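Local coordinates for protein argonaute (Methanocaldococcus jannaschii, PDB 5G5S), which cuts single-stranded target DNA complementary to a short DNA guide and may thereby defend the archaeon against invading genetic elements, at residues I686-A689 against D690-V693; Y444-L447 against K448-L451. One frame throughout, in Å; residues are numbered along the deposited sequence.

In the fold
Both contacts are short two-turn pieces of helix in the Piwi part of the chain, one at the probable catalytic site and the other near where the guide's 5' end binds. Contact 1, on helix 684-697, packs against the RNase H-like sheet and carries Asp690, which, as in related Argonautes, is probably a catalytic, manganese-binding residue beside Asp506. Contact 2, on helix 442-452 of the Mid domain, holds Lys448 close to Gln459, where the phosphorylated 5' end of the guide is bound, and to Lys485, a probable metal ligand. The centres of the two contacts lie about 18 Å apart and their nearest atoms about 9 Å. The C-terminal Ile715 touches Tyr688 and makes a long, weak ion pair with Lys448.

Contact 1 (I686-A689 against D690-V693); sequences IHYA and DKFV
Lys691 runs outward along the helix surface alongside the rings of His687 and Tyr688. Its ammonium NZ comes to the rim of the imidazole and donates a hydrogen bond to His687 NE2 at 3.1 Å, tilted 19° out of the ring plane. A lysine suits this place because its chain, extended beyond CG, has the length to carry the ammonium to the imidazole edge while its methylenes pack on the way. Lys691 CD lies 4.0 Å from Tyr688 CD1, the two side chains running side by side in the same direction. The rings also meet each other: with CG anti to the backbone N (chi1 170°), His687 brings the CD2 edge of its imidazole to one face of the Tyr688 ring, 3.6 Å above it and offset toward the rim. Tyr688 OH is held by Ser671, a guide-contacting residue, and by Tyr670 N. Asp690 bonds through its N to Ile686 O at 3.1 Å and leads its carboxylate away toward that of Asp506, a pairing of like charges consistent with a shared metal site. Small Ala689 lets the helix approach Val522 of strand 517-525 and Asp506 of strand 501-506, while Phe692 reaches Ile533 and Pro535 of strand 530-537.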
ATOM      1  N   ILE A 686       0.534  -5.465  -7.013  1.00 55.60           N
ATOM      2  CA  ILE A 686       1.259  -4.712  -5.983  1.00 55.67           C
ATOM      3  C   ILE A 686       0.449  -4.600  -4.675  1.00 59.22           C
ATOM      4  O   ILE A 686       1.018  -4.770  -3.594  1.00 60.25           O
ATOM      5  CB  ILE A 686       1.890  -3.375  -6.504  1.00 59.39           C
ATOM      6  CG1 ILE A 686       2.745  -2.673  -5.412  1.00 60.52           C
ATOM      7  CG2 ILE A 686       0.847  -2.433  -7.140  1.00 60.73           C
ATOM      8  CD1 ILE A 686       3.561  -1.494  -5.857  1.00 61.55           C
ATOM      9  N   HIS A 687      -0.881  -4.386  -4.786  1.00 52.99           N
ATOM     10  CA  HIS A 687      -1.815  -4.310  -3.651  1.00 51.90           C
ATOM     11  C   HIS A 687      -1.766  -5.589  -2.781  1.00 53.79           C
ATOM     12  O   HIS A 687      -1.719  -5.495  -1.558  1.00 51.94           O
ATOM     13  CB  HIS A 687      -3.257  -4.049  -4.159  1.00 51.74           C
ATOM     14  CG  HIS A 687      -4.315  -4.187  -3.110  1.00 55.34           C
ATOM     15  ND1 HIS A 687      -4.629  -3.138  -2.257  1.00 57.03           N
ATOM     16  CD2 HIS A 687      -5.104  -5.245  -2.809  1.00 57.24           C
ATOM     17  CE1 HIS A 687      -5.581  -3.590  -1.463  1.00 56.74           C
ATOM     18  NE2 HIS A 687      -5.893  -4.857  -1.745  1.00 57.66           N
ATOM     19  N   TYR A 688      -1.819  -6.766  -3.424  1.00 51.45           N
ATOM     20  CA  TYR A 688      -1.802  -8.053  -2.744  1.00 52.19           C
ATOM     21  C   TYR A 688      -0.419  -8.449  -2.228  1.00 55.73           C
ATOM     22  O   TYR A 688      -0.342  -9.114  -1.198  1.00 57.32           O
ATOM     23  CB  TYR A 688      -2.485  -9.152  -3.580  1.00 53.35           C
ATOM     24  CG  TYR A 688      -3.990  -8.993  -3.664  1.00 55.22           C
ATOM     25  CD1 TYR A 688      -4.769  -8.909  -2.509  1.00 58.10           C
ATOM     26  CD2 TYR A 688      -4.644  -9.013  -4.892  1.00 55.29           C
ATOM     27  CE1 TYR A 688      -6.159  -8.795  -2.579  1.00 57.51           C
ATOM     28  CE2 TYR A 688      -6.032  -8.905  -4.974  1.00 56.85           C
ATOM     29  CZ  TYR A 688      -6.784  -8.783  -3.814  1.00 63.31           C
ATOM     30  OH  TYR A 688      -8.146  -8.651  -3.895  1.00 61.97           O
ATOM     31  N   ALA A 689       0.666  -8.011  -2.906  1.00 50.54           N
ATOM     32  CA  ALA A 689       2.041  -8.227  -2.441  1.00 50.92           C
ATOM     33  C   ALA A 689       2.217  -7.490  -1.086  1.00 58.57           C
ATOM     34  O   ALA A 689       2.781  -8.055  -0.141  1.00 59.44           O
ATOM     35  CB  ALA A 689       3.045  -7.692  -3.452  1.00 50.16           C
ATOM     36  N   ASP A 690       1.699  -6.245  -0.998  1.00 55.03           N
ATOM     37  CA  ASP A 690       1.756  -5.438   0.216  1.00 56.22           C
ATOM     38  C   ASP A 690       0.940  -6.069   1.353  1.00 60.24           C
ATOM     39  O   ASP A 690       1.415  -6.110   2.484  1.00 60.64           O
ATOM     40  CB  ASP A 690       1.328  -3.989  -0.052  1.00 57.94           C
ATOM     41  CG  ASP A 690       1.398  -3.118   1.191  1.00 83.62           C
ATOM     42  OD1 ASP A 690       2.520  -2.932   1.729  1.00 90.01           O
ATOM     43  OD2 ASP A 690       0.331  -2.676   1.668  1.00 90.56           O
ATOM     44  N   LYS A 691      -0.260  -6.598   1.036  1.00 57.00           N
ATOM     45  CA  LYS A 691      -1.143  -7.276   1.987  1.00 58.90           C
ATOM     46  C   LYS A 691      -0.526  -8.576   2.542  1.00 62.90           C
ATOM     47  O   LYS A 691      -0.794  -8.936   3.693  1.00 64.63           O
ATOM     48  CB  LYS A 691      -2.514  -7.553   1.343  1.00 62.35           C
ATOM     49  CG  LYS A 691      -3.511  -6.392   1.461  1.00 70.48           C
ATOM     50  CD  LYS A 691      -4.858  -6.790   0.869  1.00 88.86           C
ATOM     51  CE  LYS A 691      -6.034  -6.021   1.448  1.00102.49           C
ATOM     52  NZ  LYS A 691      -7.284  -6.195   0.641  1.00 94.53           N
ATOM     53  N   PHE A 692       0.289  -9.278   1.733  1.00 58.24           N
ATOM     54  CA  PHE A 692       0.945 -10.507   2.167  1.00 59.52           C
ATOM     55  C   PHE A 692       2.093 -10.188   3.115  1.00 63.68           C
ATOM     56  O   PHE A 692       2.241 -10.857   4.138  1.00 64.86           O
ATOM     57  CB  PHE A 692       1.399 -11.383   0.983  1.00 60.99           C
ATOM     58  CG  PHE A 692       2.143 -12.633   1.416  1.00 65.13           C
ATOM     59  CD1 PHE A 692       1.453 -13.764   1.835  1.00 69.40           C
ATOM     60  CD2 PHE A 692       3.533 -12.653   1.472  1.00 68.57           C
ATOM     61  CE1 PHE A 692       2.138 -14.901   2.261  1.00 72.12           C
ATOM     62  CE2 PHE A 692       4.218 -13.796   1.892  1.00 73.05           C
ATOM     63  CZ  PHE A 692       3.515 -14.913   2.278  1.00 72.41           C
ATOM     64  N   VAL A 693       2.887  -9.152   2.787  1.00 60.31           N
ATOM     65  CA  VAL A 693       4.015  -8.694   3.606  1.00 60.97           C
ATOM     66  C   VAL A 693       3.526  -8.236   4.994  1.00 66.66           C
ATOM     67  O   VAL A 693       4.136  -8.620   5.998  1.00 69.10           O
ATOM     68  CB  VAL A 693       4.937  -7.690   2.850  1.00 62.65           C
ATOM     69  CG1 VAL A 693       5.995  -7.072   3.769  1.00 63.58           C
ATOM     70  CG2 VAL A 693       5.618  -8.383   1.667  1.00 61.34           C
TER

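Contact 2 (Y444-L447 against K448-L451); sequences YEIL and KKQL
Glu445 sets off anti to its own carbonyl carbon (chi1 -68°) and bends again at chi2 (-62°), while Lys448 bends at chi3 (-71°), and these turns bring carboxylate and ammonium alongside each other, pointing the same way. Their salt bridge is a loose one: Lys448 NZ stands 3.4 Å from Glu445 OE2, a weak hydrogen bond, and Lys448 CE is 3.3 Å from Glu445 OE1. The stronger partner of this ammonium is Asn460 OD1, in the segment that binds the guide's 5' phosphate; Glu445 is thus a second, weaker partner, which probably balances part of its charge. One residue further on, the CD1 methyl of Ile446 lies 3.5 Å from Lys449 NZ, whose charge is taken up by Glu179. Leucines suit the buried side, where Leu447 CG meets Leu451 CD2 at 4.1 Å, the two side chains crossing at a slant one turn apart. Regular helix bonds join the turns, among them Gln450 N to Ile446 O. Helix 442-452 is the crossover of a beta-alpha-beta unit: Leu447 and Leu451 pack on Ile432 of strand 428-434 and on helix 412-420, and Leu451 also touches Ser458 of strand 456-462.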
ATOM      1  N   TYR A 444     -11.561  -9.700  15.512  1.00 77.83           N
ATOM      2  CA  TYR A 444     -12.106 -10.511  14.418  1.00 75.28           C
ATOM      3  C   TYR A 444     -10.989 -10.930  13.467  1.00 76.04           C
ATOM      4  O   TYR A 444     -11.010 -12.049  12.955  1.00 74.03           O
ATOM      5  CB  TYR A 444     -13.218  -9.766  13.657  1.00 75.21           C
ATOM      6  CG  TYR A 444     -14.490  -9.544  14.456  1.00 78.86           C
ATOM      7  CD1 TYR A 444     -15.162 -10.612  15.049  1.00 82.92           C
ATOM      8  CD2 TYR A 444     -15.069  -8.282  14.543  1.00 80.18           C
ATOM      9  CE1 TYR A 444     -16.342 -10.414  15.771  1.00 87.10           C
ATOM     10  CE2 TYR A 444     -16.262  -8.077  15.234  1.00 83.65           C
ATOM     11  CZ  TYR A 444     -16.886  -9.144  15.859  1.00 91.90           C
ATOM     12  OH  TYR A 444     -18.054  -8.949  16.545  1.00 93.94           O
ATOM     13  N   GLU A 445      -9.993 -10.041  13.266  1.00 73.15           N
ATOM     14  CA  GLU A 445      -8.805 -10.298  12.441  1.00 70.86           C
ATOM     15  C   GLU A 445      -7.884 -11.293  13.179  1.00 76.89           C
ATOM     16  O   GLU A 445      -7.246 -12.132  12.536  1.00 74.98           O
ATOM     17  CB  GLU A 445      -8.058  -8.985  12.123  1.00 71.47           C
ATOM     18  CG  GLU A 445      -8.800  -8.023  11.201  1.00 77.09           C
ATOM     19  CD  GLU A 445      -9.106  -8.544   9.810  1.00 92.30           C
ATOM     20  OE1 GLU A 445      -8.213  -9.164   9.184  1.00 84.27           O
ATOM     21  OE2 GLU A 445     -10.252  -8.339   9.350  1.00 91.51           O
ATOM     22  N   ILE A 446      -7.843 -11.205  14.535  1.00 76.85           N
ATOM     23  CA  ILE A 446      -7.095 -12.133  15.399  1.00 79.62           C
ATOM     24  C   ILE A 446      -7.694 -13.526  15.230  1.00 82.65           C
ATOM     25  O   ILE A 446      -6.945 -14.489  15.076  1.00 82.51           O
ATOM     26  CB  ILE A 446      -7.042 -11.659  16.893  1.00 86.86           C
ATOM     27  CG1 ILE A 446      -6.131 -10.426  17.070  1.00 88.06           C
ATOM     28  CG2 ILE A 446      -6.653 -12.777  17.879  1.00 90.87           C
ATOM     29  CD1 ILE A 446      -4.722 -10.564  16.457  1.00100.62           C
ATOM     30  N   LEU A 447      -9.043 -13.610  15.195  1.00 79.26           N
ATOM     31  CA  LEU A 447      -9.780 -14.856  15.004  1.00 79.32           C
ATOM     32  C   LEU A 447      -9.446 -15.507  13.663  1.00 79.62           C
ATOM     33  O   LEU A 447      -9.149 -16.689  13.643  1.00 80.82           O
ATOM     34  CB  LEU A 447     -11.305 -14.660  15.181  1.00 80.01           C
ATOM     35  CG  LEU A 447     -12.161 -15.949  15.230  1.00 85.84           C
ATOM     36  CD1 LEU A 447     -11.857 -16.774  16.466  1.00 89.63           C
ATOM     37  CD2 LEU A 447     -13.642 -15.635  15.164  1.00 87.25           C
ATOM     38  N   LYS A 448      -9.436 -14.736  12.565  1.00 73.58           N
ATOM     39  CA  LYS A 448      -9.113 -15.244  11.222  1.00 70.19           C
ATOM     40  C   LYS A 448      -7.713 -15.850  11.124  1.00 72.92           C
ATOM     41  O   LYS A 448      -7.544 -16.940  10.565  1.00 72.70           O
ATOM     42  CB  LYS A 448      -9.274 -14.151  10.173  1.00 68.10           C
ATOM     43  CG  LYS A 448     -10.715 -13.738   9.945  1.00 72.27           C
ATOM     44  CD  LYS A 448     -10.892 -13.055   8.589  1.00 75.36           C
ATOM     45  CE  LYS A 448     -10.298 -11.674   8.501  1.00 73.98           C
ATOM     46  NZ  LYS A 448     -10.685 -11.010   7.228  1.00 84.89           N
ATOM     47  N   LYS A 449      -6.724 -15.118  11.651  1.00 68.57           N
ATOM     48  CA  LYS A 449      -5.313 -15.474  11.673  1.00 69.22           C
ATOM     49  C   LYS A 449      -5.088 -16.808  12.401  1.00 76.80           C
ATOM     50  O   LYS A 449      -4.521 -17.728  11.813  1.00 75.89           O
ATOM     51  CB  LYS A 449      -4.505 -14.324  12.297  1.00 70.92           C
ATOM     52  CG  LYS A 449      -3.003 -14.533  12.335  1.00 72.56           C
ATOM     53  CD  LYS A 449      -2.315 -13.306  12.892  1.00 83.35           C
ATOM     54  CE  LYS A 449      -2.191 -13.283  14.397  1.00 92.09           C
ATOM     55  NZ  LYS A 449      -1.883 -11.916  14.896  1.00 99.50           N
ATOM     56  N   GLN A 450      -5.562 -16.904  13.653  1.00 78.37           N
ATOM     57  CA  GLN A 450      -5.473 -18.089  14.519  1.00 83.19           C
ATOM     58  C   GLN A 450      -6.252 -19.287  13.973  1.00 88.59           C
ATOM     59  O   GLN A 450      -5.885 -20.429  14.249  1.00 91.74           O
ATOM     60  CB  GLN A 450      -5.920 -17.762  15.955  1.00 87.66           C
ATOM     61  CG  GLN A 450      -4.937 -16.878  16.722  1.00108.53           C
ATOM     62  CD  GLN A 450      -5.170 -16.882  18.215  1.00132.36           C
ATOM     63  OE1 GLN A 450      -6.303 -16.954  18.705  1.00129.23           O
ATOM     64  NE2 GLN A 450      -4.088 -16.779  18.975  1.00127.55           N
ATOM     65  N   LEU A 451      -7.338 -19.015  13.229  1.00 83.06           N
ATOM     66  CA  LEU A 451      -8.188 -19.999  12.560  1.00 83.31           C
ATOM     67  C   LEU A 451      -7.382 -20.628  11.420  1.00 86.38           C
ATOM     68  O   LEU A 451      -7.427 -21.842  11.255  1.00 88.66           O
ATOM     69  CB  LEU A 451      -9.433 -19.292  11.991  1.00 81.20           C
ATOM     70  CG  LEU A 451     -10.839 -19.801  12.337  1.00 87.60           C
ATOM     71  CD1 LEU A 451     -10.933 -20.355  13.736  1.00 91.43           C
ATOM     72  CD2 LEU A 451     -11.854 -18.698  12.153  1.00 87.65           C
TER